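Long-range contact in thermosome subunit (Methanococcoides burtonii, PDB 3AQ1), which probably helps other proteins fold in an ATP-dependent way, as a group II chaperonin subunit of the TCP-1 family: residues V185-E198 with V234-I248. Residues are numbered along the deposited sequence; the frame is centred on the assembly and turned at random.
Sequences VENAKILLLSCPVE and VIASGANVVFCQKGI
A parallel β-α-β crossover joins strand 188-193 to strand 241-244, the chain returning through helix 226-235. In the ladder between them, Leu191 N gives a nearly straight bond to Val241 O (2.8 Å, 168°) and Leu191 O receives Phe243 N. Leu193 continues the ladder, its N donating to Phe243 O and its O accepting from Gln245 N (2.7 Å). With CG anti to the backbone N (chi1 180°), the Leu191 side chain carries CD2 across Val234, 3.9 Å from its CG1, while CB meets Ala239 CB. Leu193 CD1 touches Val234 CG2 and Val242 CG1, so this face packs against Val234 of helix 226-235. The sheet probably belongs to the apical domain, as in other group II chaperonins, with helix 269-279 on its other face. In the loop leading to strand 241-244, Ser237 OG donates to Val234 O (2.8 Å) and accepts from Ala239 N in an ST turn, with Leu191 CD2 against it. With an alanine here, the hydroxyl is gone, which is likely to leave Ala239 N without this acceptor and the turn less firmly held. On the other face, Ile190 CG2 meets the Phe243 ring at its edge, in plane, 4.0 Å from CD2, while Leu192 lies alongside Phe243.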
loop_
_atom_site.group_PDB
_atom_site.type_symbol
_atom_site.label_atom_id
_atom_site.label_comp_id
_atom_site.label_asym_id
_atom_site.label_seq_id
_atom_site.Cartn_x
_atom_site.Cartn_y
_atom_site.Cartn_z
ATOM N N VAL A 185 12.655 27.479 -14.034
ATOM C CA VAL A 185 14.039 27.123 -14.230
ATOM C C VAL A 185 14.113 25.846 -15.026
ATOM O O VAL A 185 13.669 24.813 -14.560
ATOM C CB VAL A 185 14.766 26.913 -12.919
ATOM C CG1 VAL A 185 16.185 26.517 -13.208
ATOM C CG2 VAL A 185 14.743 28.182 -12.097
ATOM N N GLU A 186 14.667 25.923 -16.233
ATOM C CA GLU A 186 14.864 24.738 -17.056
ATOM C C GLU A 186 16.190 24.086 -16.696
ATOM O O GLU A 186 17.113 24.751 -16.237
ATOM C CB GLU A 186 14.805 25.094 -18.530
ATOM C CG GLU A 186 13.452 25.628 -18.966
ATOM C CD GLU A 186 13.421 26.052 -20.426
ATOM O OE1 GLU A 186 14.456 25.935 -21.135
ATOM O OE2 GLU A 186 12.347 26.514 -20.860
ATOM N N ASN A 187 16.273 22.775 -16.884
ATOM C CA ASN A 187 17.444 22.029 -16.455
ATOM C C ASN A 187 17.850 22.495 -15.088
ATOM O O ASN A 187 18.900 23.096 -14.912
ATOM C CB ASN A 187 18.598 22.233 -17.423
ATOM C CG ASN A 187 18.212 21.927 -18.821
ATOM O OD1 ASN A 187 17.664 20.855 -19.096
ATOM N ND2 ASN A 187 18.471 22.867 -19.727
ATOM N N ALA A 188 16.999 22.227 -14.117
ATOM C CA ALA A 188 17.270 22.625 -12.753
ATOM C C ALA A 188 18.392 21.768 -12.195
ATOM O O ALA A 188 18.496 20.580 -12.501
ATOM C CB ALA A 188 16.012 22.487 -11.914
ATOM N N LYS A 189 19.242 22.390 -11.391
ATOM C CA LYS A 189 20.249 21.654 -10.648
ATOM C C LYS A 189 19.934 21.926 -9.197
ATOM O O LYS A 189 20.012 23.062 -8.742
ATOM C CB LYS A 189 21.647 22.145 -11.009
ATOM C CG LYS A 189 21.927 22.041 -12.472
ATOM C CD LYS A 189 21.910 20.594 -12.924
ATOM C CE LYS A 189 21.876 20.485 -14.438
ATOM N NZ LYS A 189 22.206 19.106 -14.854
ATOM N N ILE A 190 19.559 20.882 -8.478
ATOM C CA ILE A 190 18.869 21.056 -7.209
ATOM C C ILE A 190 19.735 20.721 -6.011
ATOM O O ILE A 190 20.366 19.659 -5.955
ATOM C CB ILE A 190 17.623 20.186 -7.175
ATOM C CG1 ILE A 190 16.662 20.645 -8.267
ATOM C CG2 ILE A 190 16.989 20.219 -5.790
ATOM C CD1 ILE A 190 15.710 19.594 -8.703
ATOM N N LEU A 191 19.750 21.644 -5.056
ATOM C CA LEU A 191 20.476 21.464 -3.805
ATOM C C LEU A 191 19.469 21.331 -2.654
ATOM O O LEU A 191 18.577 22.161 -2.518
ATOM C CB LEU A 191 21.416 22.660 -3.575
ATOM C CG LEU A 191 22.286 22.709 -2.319
ATOM C CD1 LEU A 191 23.414 21.700 -2.402
ATOM C CD2 LEU A 191 22.846 24.106 -2.093
ATOM N N LEU A 192 19.592 20.283 -1.845
ATOM C CA LEU A 192 18.714 20.118 -0.679
ATOM C C LEU A 192 19.471 20.416 0.613
ATOM O O LEU A 192 20.518 19.827 0.862
ATOM C CB LEU A 192 18.098 18.711 -0.640
ATOM C CG LEU A 192 17.450 18.325 -1.975
ATOM C CD1 LEU A 192 16.977 16.887 -1.997
ATOM C CD2 LEU A 192 16.320 19.255 -2.278
ATOM N N LEU A 193 18.955 21.347 1.415
ATOM C CA LEU A 193 19.566 21.685 2.703
ATOM C C LEU A 193 18.636 21.350 3.849
ATOM O O LEU A 193 17.493 21.785 3.870
ATOM C CB LEU A 193 19.904 23.178 2.781
ATOM C CG LEU A 193 20.775 23.801 1.677
ATOM C CD1 LEU A 193 21.103 25.261 1.972
ATOM C CD2 LEU A 193 22.043 23.013 1.489
ATOM N N SER A 194 19.123 20.581 4.811
ATOM C CA SER A 194 18.380 20.368 6.053
ATOM C C SER A 194 18.880 21.375 7.087
ATOM O O SER A 194 18.247 21.603 8.110
ATOM C CB SER A 194 18.568 18.945 6.568
ATOM O OG SER A 194 19.924 18.725 6.935
ATOM N N CYS A 195 20.022 21.988 6.807
ATOM C CA CYS A 195 20.536 23.028 7.674
ATOM C C CYS A 195 20.000 24.393 7.271
ATOM O O CYS A 195 19.655 24.611 6.110
ATOM C CB CYS A 195 22.068 23.037 7.662
ATOM S SG CYS A 195 22.821 23.423 6.100
ATOM N N PRO A 196 19.940 25.322 8.233
ATOM C CA PRO A 196 19.506 26.690 7.955
ATOM C C PRO A 196 20.597 27.432 7.210
ATOM O O PRO A 196 21.772 27.106 7.372
ATOM C CB PRO A 196 19.368 27.312 9.358
ATOM C CG PRO A 196 19.565 26.193 10.338
ATOM C CD PRO A 196 20.375 25.162 9.629
ATOM N N VAL A 197 20.211 28.419 6.412
ATOM C CA VAL A 197 21.169 29.359 5.852
ATOM C C VAL A 197 21.002 30.699 6.549
ATOM O O VAL A 197 20.594 31.682 5.938
ATOM C CB VAL A 197 20.974 29.545 4.343
ATOM C CG1 VAL A 197 22.097 30.409 3.762
ATOM C CG2 VAL A 197 20.912 28.191 3.640
ATOM N N GLU A 198 21.306 30.732 7.839
ATOM C CA GLU A 198 21.203 31.967 8.603
ATOM C C GLU A 198 22.090 31.890 9.829
ATOM O O GLU A 198 22.641 30.834 10.141
ATOM C CB GLU A 198 19.750 32.239 9.018
ATOM C CG GLU A 198 19.188 31.250 10.044
ATOM C CD GLU A 198 17.658 31.250 10.118
ATOM O OE1 GLU A 198 17.115 30.359 10.808
ATOM O OE2 GLU A 198 17.001 32.119 9.487
ATOM N N VAL A 234 26.405 28.456 -0.871
ATOM C CA VAL A 234 25.262 27.927 -1.604
ATOM C C VAL A 234 25.414 28.252 -3.084
ATOM O O VAL A 234 25.219 27.385 -3.943
ATOM C CB VAL A 234 23.901 28.490 -1.095
ATOM C CG1 VAL A 234 22.779 28.051 -2.006
ATOM C CG2 VAL A 234 23.619 28.054 0.342
ATOM N N ILE A 235 25.767 29.499 -3.385
ATOM C CA ILE A 235 25.903 29.916 -4.780
ATOM C C ILE A 235 26.948 29.080 -5.519
ATOM O O ILE A 235 26.750 28.697 -6.666
ATOM C CB ILE A 235 26.283 31.395 -4.902
ATOM C CG1 ILE A 235 25.327 32.265 -4.086
ATOM C CG2 ILE A 235 26.277 31.806 -6.347
ATOM C CD1 ILE A 235 25.039 33.616 -4.721
ATOM N N ALA A 236 28.043 28.783 -4.827
ATOM C CA ALA A 236 29.160 28.032 -5.382
ATOM C C ALA A 236 28.893 26.541 -5.654
ATOM O O ALA A 236 29.740 25.844 -6.216
ATOM C CB ALA A 236 30.379 28.187 -4.478
ATOM N N SER A 237 27.732 26.049 -5.253
ATOM C CA SER A 237 27.403 24.644 -5.470
ATOM C C SER A 237 27.130 24.360 -6.932
ATOM O O SER A 237 27.183 23.217 -7.352
ATOM C CB SER A 237 26.175 24.240 -4.644
ATOM O OG SER A 237 25.011 24.887 -5.127
ATOM N N GLY A 238 26.815 25.404 -7.690
ATOM C CA GLY A 238 26.399 25.263 -9.076
ATOM C C GLY A 238 24.889 25.185 -9.237
ATOM O O GLY A 238 24.351 25.313 -10.342
ATOM N N ALA A 239 24.214 24.992 -8.113
ATOM C CA ALA A 239 22.778 24.757 -8.076
ATOM C C ALA A 239 21.923 25.900 -8.616
ATOM O O ALA A 239 22.145 27.059 -8.309
ATOM C CB ALA A 239 22.344 24.401 -6.655
ATOM N N ASN A 240 20.936 25.523 -9.420
ATOM C CA ASN A 240 19.859 26.376 -9.930
ATOM C C ASN A 240 18.759 26.681 -8.901
ATOM O O ASN A 240 18.082 27.721 -8.936
ATOM C CB ASN A 240 19.162 25.578 -11.017
ATOM C CG ASN A 240 19.606 25.955 -12.345
ATOM O OD1 ASN A 240 20.023 27.084 -12.556
ATOM N ND2 ASN A 240 19.525 25.030 -13.280
ATOM N N VAL A 241 18.566 25.715 -8.016
ATOM C CA VAL A 241 17.381 25.624 -7.203
ATOM C C VAL A 241 17.818 25.109 -5.850
ATOM O O VAL A 241 18.566 24.123 -5.759
ATOM C CB VAL A 241 16.394 24.646 -7.841
ATOM C CG1 VAL A 241 15.291 24.306 -6.883
ATOM C CG2 VAL A 241 15.864 25.224 -9.147
ATOM N N VAL A 242 17.378 25.801 -4.805
ATOM C CA VAL A 242 17.699 25.394 -3.449
ATOM C C VAL A 242 16.415 25.211 -2.654
ATOM O O VAL A 242 15.601 26.125 -2.572
ATOM C CB VAL A 242 18.562 26.442 -2.749
ATOM C CG1 VAL A 242 18.891 25.994 -1.358
ATOM C CG2 VAL A 242 19.824 26.682 -3.527
ATOM N N PHE A 243 16.233 24.023 -2.091
ATOM C CA PHE A 243 15.179 23.786 -1.107
ATOM C C PHE A 243 15.807 23.693 0.273
ATOM O O PHE A 243 16.665 22.852 0.520
ATOM C CB PHE A 243 14.420 22.496 -1.414
ATOM C CG PHE A 243 13.573 22.571 -2.644
ATOM C CD1 PHE A 243 12.312 23.142 -2.595
ATOM C CD2 PHE A 243 14.031 22.063 -3.850
ATOM C CE1 PHE A 243 11.521 23.221 -3.736
ATOM C CE2 PHE A 243 13.248 22.124 -4.988
ATOM C CZ PHE A 243 11.986 22.701 -4.936
ATOM N N CYS A 244 15.397 24.565 1.177
ATOM C CA CYS A 244 15.954 24.544 2.519
ATOM C C CYS A 244 14.887 24.132 3.525
ATOM O O CYS A 244 13.767 24.622 3.499
ATOM C CB CYS A 244 16.544 25.902 2.886
ATOM S SG CYS A 244 17.294 25.958 4.506
ATOM N N GLN A 245 15.235 23.215 4.412
ATOM C CA GLN A 245 14.270 22.738 5.368
ATOM C C GLN A 245 14.003 23.827 6.403
ATOM O O GLN A 245 12.942 23.863 7.009
ATOM C CB GLN A 245 14.764 21.455 6.032
ATOM C CG GLN A 245 13.807 20.893 7.065
ATOM C CD GLN A 245 14.390 19.718 7.814
ATOM O OE1 GLN A 245 15.050 18.856 7.232
ATOM N NE2 GLN A 245 14.147 19.675 9.115
ATOM N N LYS A 246 14.964 24.721 6.599
ATOM C CA LYS A 246 14.823 25.737 7.632
ATOM C C LYS A 246 14.873 27.134 7.048
ATOM O O LYS A 246 14.553 27.328 5.882
ATOM C CB LYS A 246 15.868 25.550 8.738
ATOM C CG LYS A 246 15.479 24.475 9.754
ATOM C CD LYS A 246 16.677 23.659 10.222
ATOM C CE LYS A 246 16.234 22.413 10.995
ATOM N NZ LYS A 246 17.359 21.447 11.214
ATOM N N GLY A 247 15.253 28.107 7.868
ATOM C CA GLY A 247 15.308 29.487 7.432
ATOM C C GLY A 247 16.430 29.827 6.454
ATOM O O GLY A 247 17.492 29.191 6.424
ATOM N N ILE A 248 16.173 30.832 5.627
ATOM C CA ILE A 248 17.211 31.456 4.834
ATOM C C ILE A 248 17.204 32.947 5.155
ATOM O O ILE A 248 16.285 33.672 4.761
ATOM C CB ILE A 248 16.981 31.270 3.333
ATOM C CG1 ILE A 248 16.732 29.793 2.992
ATOM C CG2 ILE A 248 18.166 31.821 2.578
ATOM C CD1 ILE A 248 16.403 29.530 1.517
#